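Side-chain contacts in hydroxyethylphosphonate dioxygenase (Streptomyces albus, PDB 6B9R), which probably uses iron and dioxygen to cleave the carbon-carbon bond of 2-hydroxyethylphosphonate, giving hydroxymethylphosphonate and formate: residues S395-V398 / I399-I402; L54-W58 / D59-R63. All coordinates share one frame; numbering follows the deposited sequence.

How the contacts relate
The two contacts sit in separate parts of the chain, their centres about 33 Å apart and their nearest atoms about 23 Å apart, with no touch between them. Contact 2 comes first along the sequence, where a loop enters helix 58-67 in the helical N-terminal region, about 31 Å from the centre of the chain. Contact 1 follows much later, at the end of strand 395-398 in an antiparallel sheet, about 13 Å from that centre. The iron ligands His149, Gln153 and His190 belong to neither contact. What they share is the dimer: in each, a hydrophobic side chain packs on the second subunit.

Contact 1. Residues S395-V398 / I399-I402; sequences SAYV and IPGI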
# COMPACT_ATOMS: atom_id res chain seq x y z
N SER A 395 -26.69 5.02 9.21
CA SER A 395 -25.43 5.25 8.51
C SER A 395 -25.30 4.24 7.38
O SER A 395 -26.07 3.28 7.27
CB SER A 395 -24.23 5.17 9.48
OG SER A 395 -24.31 3.99 10.28
N ALA A 396 -24.32 4.46 6.51
CA ALA A 396 -24.10 3.52 5.42
C ALA A 396 -22.62 3.47 5.07
O ALA A 396 -21.87 4.43 5.28
CB ALA A 396 -24.91 3.89 4.17
N TYR A 397 -22.22 2.32 4.54
CA TYR A 397 -20.88 2.11 4.01
C TYR A 397 -21.01 1.80 2.52
O TYR A 397 -21.90 1.05 2.12
CB TYR A 397 -20.18 0.95 4.73
CG TYR A 397 -18.99 0.51 3.94
CD1 TYR A 397 -17.87 1.32 3.83
CD2 TYR A 397 -19.01 -0.70 3.25
CE1 TYR A 397 -16.78 0.94 3.09
CE2 TYR A 397 -17.92 -1.10 2.50
CZ TYR A 397 -16.81 -0.28 2.42
OH TYR A 397 -15.74 -0.67 1.66
N VAL A 398 -20.12 2.40 1.71
CA VAL A 398 -20.13 2.25 0.26
C VAL A 398 -18.73 1.87 -0.21
O VAL A 398 -17.75 2.55 0.14
CB VAL A 398 -20.58 3.54 -0.45
CG1 VAL A 398 -20.97 3.24 -1.91
CG2 VAL A 398 -21.74 4.24 0.31
N ILE A 399 -18.62 0.81 -1.01
CA ILE A 399 -17.32 0.41 -1.57
C ILE A 399 -16.94 1.37 -2.69
O ILE A 399 -17.81 2.07 -3.23
CB ILE A 399 -17.33 -1.05 -2.08
CG1 ILE A 399 -18.17 -1.19 -3.36
CG2 ILE A 399 -17.75 -2.01 -0.97
CD1 ILE A 399 -18.05 -2.60 -4.04
N PRO A 400 -15.66 1.42 -3.06
CA PRO A 400 -15.26 2.23 -4.23
C PRO A 400 -16.05 1.85 -5.48
O PRO A 400 -16.43 0.69 -5.66
CB PRO A 400 -13.77 1.91 -4.40
CG PRO A 400 -13.32 1.48 -3.04
CD PRO A 400 -14.50 0.77 -2.42
N GLY A 401 -16.27 2.83 -6.34
CA GLY A 401 -16.80 2.59 -7.67
C GLY A 401 -18.31 2.63 -7.81
O GLY A 401 -18.81 2.50 -8.93
N ILE A 402 -19.05 2.82 -6.72
CA ILE A 402 -20.50 2.74 -6.78
C ILE A 402 -21.08 4.07 -7.24
O ILE A 402 -20.73 5.12 -6.70
CB ILE A 402 -21.09 2.34 -5.41
CG1 ILE A 402 -20.58 0.96 -4.98
CG2 ILE A 402 -22.62 2.46 -5.43
CD1 ILE A 402 -20.76 -0.15 -6.03
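Tyr397 OH has its polar partner in His364 ND1, to which it hydrogen-bonds on the neighbouring strand 364-369. Separately, Ile399 CG2 packs against the hydroxyl end of the phenol, with 3.6 Å from Tyr397 OH to Ile399 CG2. The same methyl also meets the ring at CE2, again 3.6 Å from Ile399 CG2. Tyr397 CG stands anti to the backbone N (chi1 165°), which swings the ring forward along the chain until Ile399 N lies over one face, 3.9 Å above the ring plane and offset toward the rim.

One residue on, Val398 works from the other side of the strand. Its CG1 branch, anti to the backbone N (chi1 -164°), points ahead to the returning chain and touches Ile402, 3.6 Å from Val398 CG1 to Ile402 CB and 3.8 Å from Val398 CG1 to Ile402 CG1. That return is a type II beta turn from Ile399 to Ile402, with Pro400 and Gly401 at its corners. Gly401 has the positive phi, 91°, that the turn needs, and a side chain at this position would collide with the carbonyl oxygen of Pro400.

Tyr381 touches both Ile399 and Ile402, while Phe223 of the second subunit packs on Ile399 and Pro400, so the turn forms part of the dimer contact. Side chain to side chain, the strand and its turn are thus joined by apolar packing, and the one polar tip among the touching groups, the tyrosine hydroxyl, is buried but satisfied by a histidine.

Contact 2. Residues L54-W58 / D59-R63; sequences LPITW and DLISR
Trp58 starts helix 58-67 and lays one face of its indole over Ser62 OG, one turn further on. Its CB sits at the start of the helix, and the ring atoms make the contact. CG is anti to the backbone N (chi1 177°), carrying the ring out past Ser62, whose OG lies toward the rim of that face, 3.3 Å from Trp58 CE2. That hydroxyl donates a hydrogen bond to Trp58 O (2.8 Å from Ser62 OG to Trp58 O), and Ser62 N donates to the same oxygen from the opposite face of the carbonyl plane, so two bonds grip it. At the far end Trp58 CZ3 touches Ile61 CG2, the two side chains crossing at about a right angle.

Just before it, Thr57 is the N-cap: its OG1 accepts from Leu60 N at 3.1 Å, and Ile61 N bonds to Thr57 O. Ile56 CG2 packs on Ile61 CG1, 3.7 Å away, a hydrophobic staple across the cap. On another side Arg63 NH2 reaches Asp59 OD2 at 2.8 Å, a salt bridge nearly along the C-O axis of the carboxylate and close to the guanidinium plane; NH1 bonds to Leu39 O.

The Trp58 ring also stacks on Trp58 of the second subunit. Replacing the indole by an alanine is likely to leave that partner ring without its stack and open a gap beside Ser62 and Ile61. In the fold, Leu60 faces Tyr49 of helix 46-51, Arg63 ties back to the end of helix 32-39, and Ile61 meets Glu72 and Leu76 in the loop beyond helix 58-67.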
# COMPACT_ATOMS: atom_id res chain seq x y z
N LEU A 54 -11.65 -29.70 -1.86
CA LEU A 54 -11.19 -29.91 -0.50
C LEU A 54 -10.97 -28.57 0.19
O LEU A 54 -10.40 -27.66 -0.41
CB LEU A 54 -9.89 -30.73 -0.46
CG LEU A 54 -9.98 -32.18 -0.93
CD1 LEU A 54 -8.60 -32.77 -1.02
CD2 LEU A 54 -10.85 -32.99 0.02
N PRO A 55 -11.39 -28.43 1.44
CA PRO A 55 -11.22 -27.15 2.12
C PRO A 55 -9.75 -26.91 2.44
O PRO A 55 -8.97 -27.84 2.66
CB PRO A 55 -12.04 -27.31 3.41
CG PRO A 55 -12.57 -28.73 3.39
CD PRO A 55 -11.81 -29.49 2.37
N ILE A 56 -9.38 -25.64 2.45
CA ILE A 56 -8.05 -25.24 2.85
C ILE A 56 -8.10 -24.92 4.34
O ILE A 56 -8.79 -23.99 4.76
CB ILE A 56 -7.55 -24.05 2.03
CG1 ILE A 56 -7.35 -24.49 0.59
CG2 ILE A 56 -6.24 -23.50 2.62
CD1 ILE A 56 -7.13 -23.33 -0.34
N THR A 57 -7.39 -25.71 5.14
CA THR A 57 -7.49 -25.57 6.58
C THR A 57 -6.40 -24.67 7.12
O THR A 57 -5.42 -24.34 6.43
CB THR A 57 -7.42 -26.94 7.26
OG1 THR A 57 -6.15 -27.55 6.99
CG2 THR A 57 -8.53 -27.84 6.74
N TRP A 58 -6.58 -24.24 8.37
CA TRP A 58 -5.51 -23.51 9.05
C TRP A 58 -4.27 -24.38 9.20
O TRP A 58 -3.15 -23.87 9.16
CB TRP A 58 -6.01 -23.03 10.42
CG TRP A 58 -4.96 -22.35 11.24
CD1 TRP A 58 -4.41 -22.78 12.42
CD2 TRP A 58 -4.31 -21.11 10.93
NE1 TRP A 58 -3.47 -21.88 12.86
CE2 TRP A 58 -3.39 -20.85 11.97
CE3 TRP A 58 -4.42 -20.19 9.88
CZ2 TRP A 58 -2.59 -19.71 11.99
CZ3 TRP A 58 -3.62 -19.05 9.91
CH2 TRP A 58 -2.71 -18.83 10.95
N ASP A 59 -4.46 -25.69 9.34
CA ASP A 59 -3.31 -26.59 9.35
C ASP A 59 -2.52 -26.47 8.06
O ASP A 59 -1.29 -26.33 8.08
CB ASP A 59 -3.78 -28.03 9.59
CG ASP A 59 -2.63 -29.02 9.57
OD1 ASP A 59 -1.80 -28.98 10.50
OD2 ASP A 59 -2.54 -29.83 8.62
N LEU A 60 -3.21 -26.50 6.91
CA LEU A 60 -2.49 -26.45 5.64
C LEU A 60 -1.83 -25.09 5.44
O LEU A 60 -0.70 -25.00 4.97
CB LEU A 60 -3.43 -26.78 4.48
CG LEU A 60 -2.86 -26.64 3.06
CD1 LEU A 60 -1.63 -27.52 2.90
CD2 LEU A 60 -3.89 -26.99 2.01
N ILE A 61 -2.52 -24.02 5.83
CA ILE A 61 -1.95 -22.68 5.72
C ILE A 61 -0.73 -22.54 6.61
O ILE A 61 0.28 -21.94 6.23
CB ILE A 61 -3.03 -21.63 6.03
CG1 ILE A 61 -4.07 -21.63 4.91
CG2 ILE A 61 -2.40 -20.25 6.22
CD1 ILE A 61 -5.18 -20.61 5.11
N SER A 62 -0.78 -23.12 7.82
CA SER A 62 0.38 -23.10 8.70
C SER A 62 1.53 -23.92 8.13
O SER A 62 2.69 -23.51 8.22
CB SER A 62 -0.01 -23.63 10.09
OG SER A 62 -1.03 -22.83 10.66
N ARG A 63 1.22 -25.09 7.54
CA ARG A 63 2.26 -25.88 6.91
C ARG A 63 2.89 -25.14 5.73
O ARG A 63 4.10 -25.23 5.51
CB ARG A 63 1.69 -27.23 6.46
CG ARG A 63 1.51 -28.21 7.61
CD ARG A 63 0.35 -29.16 7.35
NE ARG A 63 0.51 -29.94 6.13
CZ ARG A 63 -0.48 -30.59 5.53
NH1 ARG A 63 -0.25 -31.28 4.42
NH2 ARG A 63 -1.71 -30.54 6.04